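PDB 3GD5: ornithine carbamoyltransferase from Gloeobacter violaceus, which probably catalyses the reversible transfer of the carbamoyl group from carbamoyl phosphate to ornithine, giving citrulline and phosphate in arginine biosynthesis. Local coordinates for residues S18-L31 / A170-M182. Sequence-based numbering, arbitrary orientation.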
# COMPACT_ATOMS: atom_id res chain seq x y z
N SER A 18 -9.15 -33.81 6.22
CA SER A 18 -9.55 -34.33 4.92
C SER A 18 -10.84 -35.09 5.12
O SER A 18 -11.07 -35.64 6.20
CB SER A 18 -8.46 -35.27 4.40
OG SER A 18 -8.97 -36.15 3.41
N LEU A 19 -11.70 -35.12 4.11
CA LEU A 19 -12.94 -35.85 4.25
C LEU A 19 -12.60 -37.32 4.47
O LEU A 19 -13.38 -38.08 5.04
CB LEU A 19 -13.81 -35.70 3.00
CG LEU A 19 -15.30 -36.00 3.22
CD1 LEU A 19 -15.88 -35.03 4.25
CD2 LEU A 19 -16.05 -35.85 1.92
N ASP A 20 -11.41 -37.72 4.04
CA ASP A 20 -10.96 -39.10 4.19
C ASP A 20 -10.53 -39.42 5.62
O ASP A 20 -9.96 -40.48 5.87
CB ASP A 20 -9.82 -39.39 3.22
CG ASP A 20 -9.69 -40.88 2.91
OD1 ASP A 20 -10.71 -41.58 2.95
OD2 ASP A 20 -8.56 -41.33 2.61
N ASP A 21 -10.81 -38.51 6.55
CA ASP A 21 -10.47 -38.73 7.95
C ASP A 21 -11.67 -39.41 8.58
O ASP A 21 -11.64 -39.83 9.73
CB ASP A 21 -10.20 -37.41 8.68
CG ASP A 21 -8.87 -36.80 8.29
OD1 ASP A 21 -8.10 -37.46 7.57
OD2 ASP A 21 -8.60 -35.66 8.73
N LEU A 22 -12.74 -39.51 7.80
CA LEU A 22 -13.97 -40.13 8.25
C LEU A 22 -14.20 -41.33 7.35
O LEU A 22 -14.20 -41.18 6.13
CB LEU A 22 -15.15 -39.18 8.08
CG LEU A 22 -15.18 -37.82 8.77
CD1 LEU A 22 -16.16 -36.92 8.04
CD2 LEU A 22 -15.56 -37.97 10.23
N ASP A 23 -14.39 -42.51 7.93
CA ASP A 23 -14.68 -43.67 7.11
C ASP A 23 -16.18 -43.56 6.82
O ASP A 23 -16.83 -42.61 7.27
CB ASP A 23 -14.35 -44.99 7.84
CG ASP A 23 -15.03 -45.11 9.19
OD1 ASP A 23 -16.24 -44.81 9.31
OD2 ASP A 23 -14.34 -45.54 10.15
N GLU A 24 -16.73 -44.51 6.07
CA GLU A 24 -18.15 -44.46 5.74
C GLU A 24 -19.03 -44.34 6.98
O GLU A 24 -19.99 -43.58 7.00
CB GLU A 24 -18.57 -45.71 4.95
CG GLU A 24 -17.79 -45.95 3.68
CD GLU A 24 -16.44 -46.61 3.94
OE1 GLU A 24 -15.72 -46.88 2.96
OE2 GLU A 24 -16.10 -46.85 5.11
N ALA A 25 -18.68 -45.09 8.03
CA ALA A 25 -19.46 -45.07 9.27
C ALA A 25 -19.43 -43.73 10.00
O ALA A 25 -20.45 -43.26 10.50
CB ALA A 25 -18.95 -46.18 10.20
N GLN A 26 -18.27 -43.11 10.06
CA GLN A 26 -18.16 -41.84 10.75
C GLN A 26 -18.89 -40.72 9.99
O GLN A 26 -19.49 -39.83 10.60
CB GLN A 26 -16.68 -41.52 10.94
CG GLN A 26 -15.97 -42.65 11.69
CD GLN A 26 -14.47 -42.46 11.78
OE1 GLN A 26 -13.78 -42.35 10.77
NE2 GLN A 26 -13.95 -42.43 13.01
N LEU A 27 -18.87 -40.79 8.66
CA LEU A 27 -19.53 -39.78 7.86
C LEU A 27 -21.03 -39.79 8.09
O LEU A 27 -21.66 -38.73 8.23
CB LEU A 27 -19.22 -39.99 6.37
CG LEU A 27 -19.84 -38.97 5.41
CD1 LEU A 27 -19.50 -37.55 5.85
CD2 LEU A 27 -19.34 -39.24 3.99
N HIS A 28 -21.62 -40.99 8.13
CA HIS A 28 -23.06 -41.11 8.35
C HIS A 28 -23.46 -40.59 9.73
O HIS A 28 -24.45 -39.87 9.88
CB HIS A 28 -23.52 -42.56 8.19
CG HIS A 28 -23.54 -43.03 6.77
ND1 HIS A 28 -22.50 -43.72 6.19
CD2 HIS A 28 -24.47 -42.86 5.79
CE1 HIS A 28 -22.78 -43.96 4.92
NE2 HIS A 28 -23.97 -43.45 4.65
N ALA A 29 -22.68 -40.95 10.75
CA ALA A 29 -22.97 -40.50 12.10
C ALA A 29 -23.00 -38.97 12.11
O ALA A 29 -23.93 -38.35 12.63
CB ALA A 29 -21.91 -41.01 13.06
N LEU A 30 -21.97 -38.37 11.52
CA LEU A 30 -21.85 -36.92 11.43
C LEU A 30 -23.10 -36.35 10.77
O LEU A 30 -23.73 -35.44 11.31
CB LEU A 30 -20.62 -36.56 10.61
CG LEU A 30 -20.20 -35.10 10.64
CD1 LEU A 30 -19.90 -34.68 12.08
CD2 LEU A 30 -18.97 -34.91 9.76
N LEU A 31 -23.46 -36.90 9.61
CA LEU A 31 -24.63 -36.45 8.87
C LEU A 31 -25.90 -36.59 9.71
O LEU A 31 -26.79 -35.73 9.66
CB LEU A 31 -24.77 -37.24 7.56
CG LEU A 31 -23.69 -36.98 6.50
CD1 LEU A 31 -23.89 -37.91 5.31
CD2 LEU A 31 -23.78 -35.53 6.04
N ALA A 170 -14.19 -30.46 -5.51
CA ALA A 170 -14.34 -31.62 -6.37
C ALA A 170 -13.71 -32.79 -5.63
O ALA A 170 -14.30 -33.87 -5.53
CB ALA A 170 -13.62 -31.39 -7.70
N HIS A 171 -12.50 -32.56 -5.09
CA HIS A 171 -11.77 -33.57 -4.33
C HIS A 171 -12.59 -34.11 -3.17
O HIS A 171 -12.67 -35.32 -2.95
CB HIS A 171 -10.48 -32.98 -3.76
CG HIS A 171 -9.40 -32.78 -4.77
ND1 HIS A 171 -8.27 -32.05 -4.50
CD2 HIS A 171 -9.27 -33.22 -6.04
CE1 HIS A 171 -7.49 -32.04 -5.57
NE2 HIS A 171 -8.08 -32.75 -6.52
N SER A 172 -13.19 -33.20 -2.40
CA SER A 172 -13.99 -33.61 -1.27
C SER A 172 -15.29 -34.27 -1.71
O SER A 172 -15.82 -35.12 -1.00
CB SER A 172 -14.27 -32.41 -0.36
OG SER A 172 -13.10 -32.00 0.33
N LEU A 173 -15.81 -33.87 -2.86
CA LEU A 173 -17.05 -34.46 -3.36
C LEU A 173 -16.77 -35.90 -3.78
O LEU A 173 -17.60 -36.79 -3.59
CB LEU A 173 -17.60 -33.67 -4.56
CG LEU A 173 -18.37 -32.38 -4.24
CD1 LEU A 173 -18.63 -31.59 -5.51
CD2 LEU A 173 -19.67 -32.72 -3.56
N LEU A 174 -15.59 -36.12 -4.36
CA LEU A 174 -15.17 -37.45 -4.79
C LEU A 174 -15.13 -38.40 -3.60
O LEU A 174 -15.74 -39.47 -3.63
CB LEU A 174 -13.80 -37.39 -5.47
CG LEU A 174 -13.78 -36.75 -6.87
CD1 LEU A 174 -12.36 -36.68 -7.41
CD2 LEU A 174 -14.67 -37.57 -7.80
N LEU A 175 -14.43 -38.00 -2.54
CA LEU A 175 -14.32 -38.82 -1.35
C LEU A 175 -15.66 -38.97 -0.65
O LEU A 175 -16.01 -40.05 -0.17
CB LEU A 175 -13.33 -38.22 -0.37
CG LEU A 175 -11.87 -38.08 -0.82
CD1 LEU A 175 -11.12 -37.29 0.24
CD2 LEU A 175 -11.24 -39.46 -1.05
N GLY A 176 -16.41 -37.87 -0.60
CA GLY A 176 -17.71 -37.87 0.06
C GLY A 176 -18.79 -38.67 -0.63
O GLY A 176 -19.49 -39.45 0.01
N CYS A 177 -18.94 -38.47 -1.93
CA CYS A 177 -19.95 -39.20 -2.69
C CYS A 177 -19.69 -40.69 -2.55
O CYS A 177 -20.55 -41.43 -2.08
CB CYS A 177 -19.92 -38.77 -4.16
SG CYS A 177 -20.64 -37.12 -4.43
N ALA A 178 -18.50 -41.13 -2.93
CA ALA A 178 -18.15 -42.53 -2.83
C ALA A 178 -18.52 -43.09 -1.46
O ALA A 178 -19.16 -44.14 -1.37
CB ALA A 178 -16.66 -42.71 -3.08
N LYS A 179 -18.12 -42.39 -0.41
CA LYS A 179 -18.39 -42.83 0.96
C LYS A 179 -19.86 -43.07 1.33
O LYS A 179 -20.14 -43.84 2.25
CB LYS A 179 -17.76 -41.86 1.96
CG LYS A 179 -16.25 -41.94 2.05
CD LYS A 179 -15.73 -41.07 3.18
CE LYS A 179 -14.25 -41.29 3.41
NZ LYS A 179 -13.45 -40.86 2.24
N VAL A 180 -20.79 -42.41 0.65
CA VAL A 180 -22.21 -42.63 0.96
C VAL A 180 -22.89 -43.48 -0.11
O VAL A 180 -24.10 -43.69 -0.06
CB VAL A 180 -22.99 -41.30 1.12
CG1 VAL A 180 -22.52 -40.57 2.37
CG2 VAL A 180 -22.81 -40.43 -0.12
N GLY A 181 -22.10 -43.96 -1.07
CA GLY A 181 -22.64 -44.79 -2.13
C GLY A 181 -23.26 -44.00 -3.26
O GLY A 181 -24.06 -44.53 -4.03
N MET A 182 -22.91 -42.72 -3.36
CA MET A 182 -23.44 -41.88 -4.42
C MET A 182 -22.44 -41.88 -5.57
O MET A 182 -21.25 -41.66 -5.36
CB MET A 182 -23.65 -40.45 -3.91
CG MET A 182 -24.32 -39.51 -4.91
SD MET A 182 -24.50 -37.79 -4.32
CE MET A 182 -25.63 -37.99 -3.03
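Helix 24-31 crosses helix 170-180 almost perpendicularly, at -91° with 9.6 Å between axes, and the 3-10 turn 19-21 before it lies against the middle of the second helix. K179 reaches from near the C-terminal end of that helix toward the turn. Its chain runs extended to CE, and the bend at chi4 (65°) turns NZ to D20 OD1 at 2.9 Å. This salt bridge uses the anti side of the carboxylate, 27° out of its plane. The other oxygen, OD2, pairs with R201 of helix 196-209, so two cations share one carboxylate. Cutting K179 back to an alanine keeps the CB that L27 CD2 packs on at 3.7 Å, but D20 OD1 would probably lose this partner and a gap is likely to open where the chain beyond CB passes L22 and L27.

The contact joins the two domains of the carbamoyltransferase fold: 18-31 belongs to the carbamoyl phosphate domain and 170-182 to the ornithine domain. L19 points its CD2 at the backbone of the second helix, 3.2 Å from G176 CA. This is tighter than usual van der Waals contact, and G176, with no side chain, lets the methyl come this close. L175 CD1 lies alongside the turn, 3.9 Å from D20 CB. E136 ties the turn to the helix, accepting from L19 N and bonding the hydroxyls of S18 and S172.

At the other end, V180 CG1 meets L27 CD2 at 3.8 Å and also touches L31 CD1. The H28 ring lies obliquely by the same methyl; its ND1 donates to E24 O at 2.6 Å, which helps hold the ring's rotation. G181, at positive phi, follows in a Schellman motif.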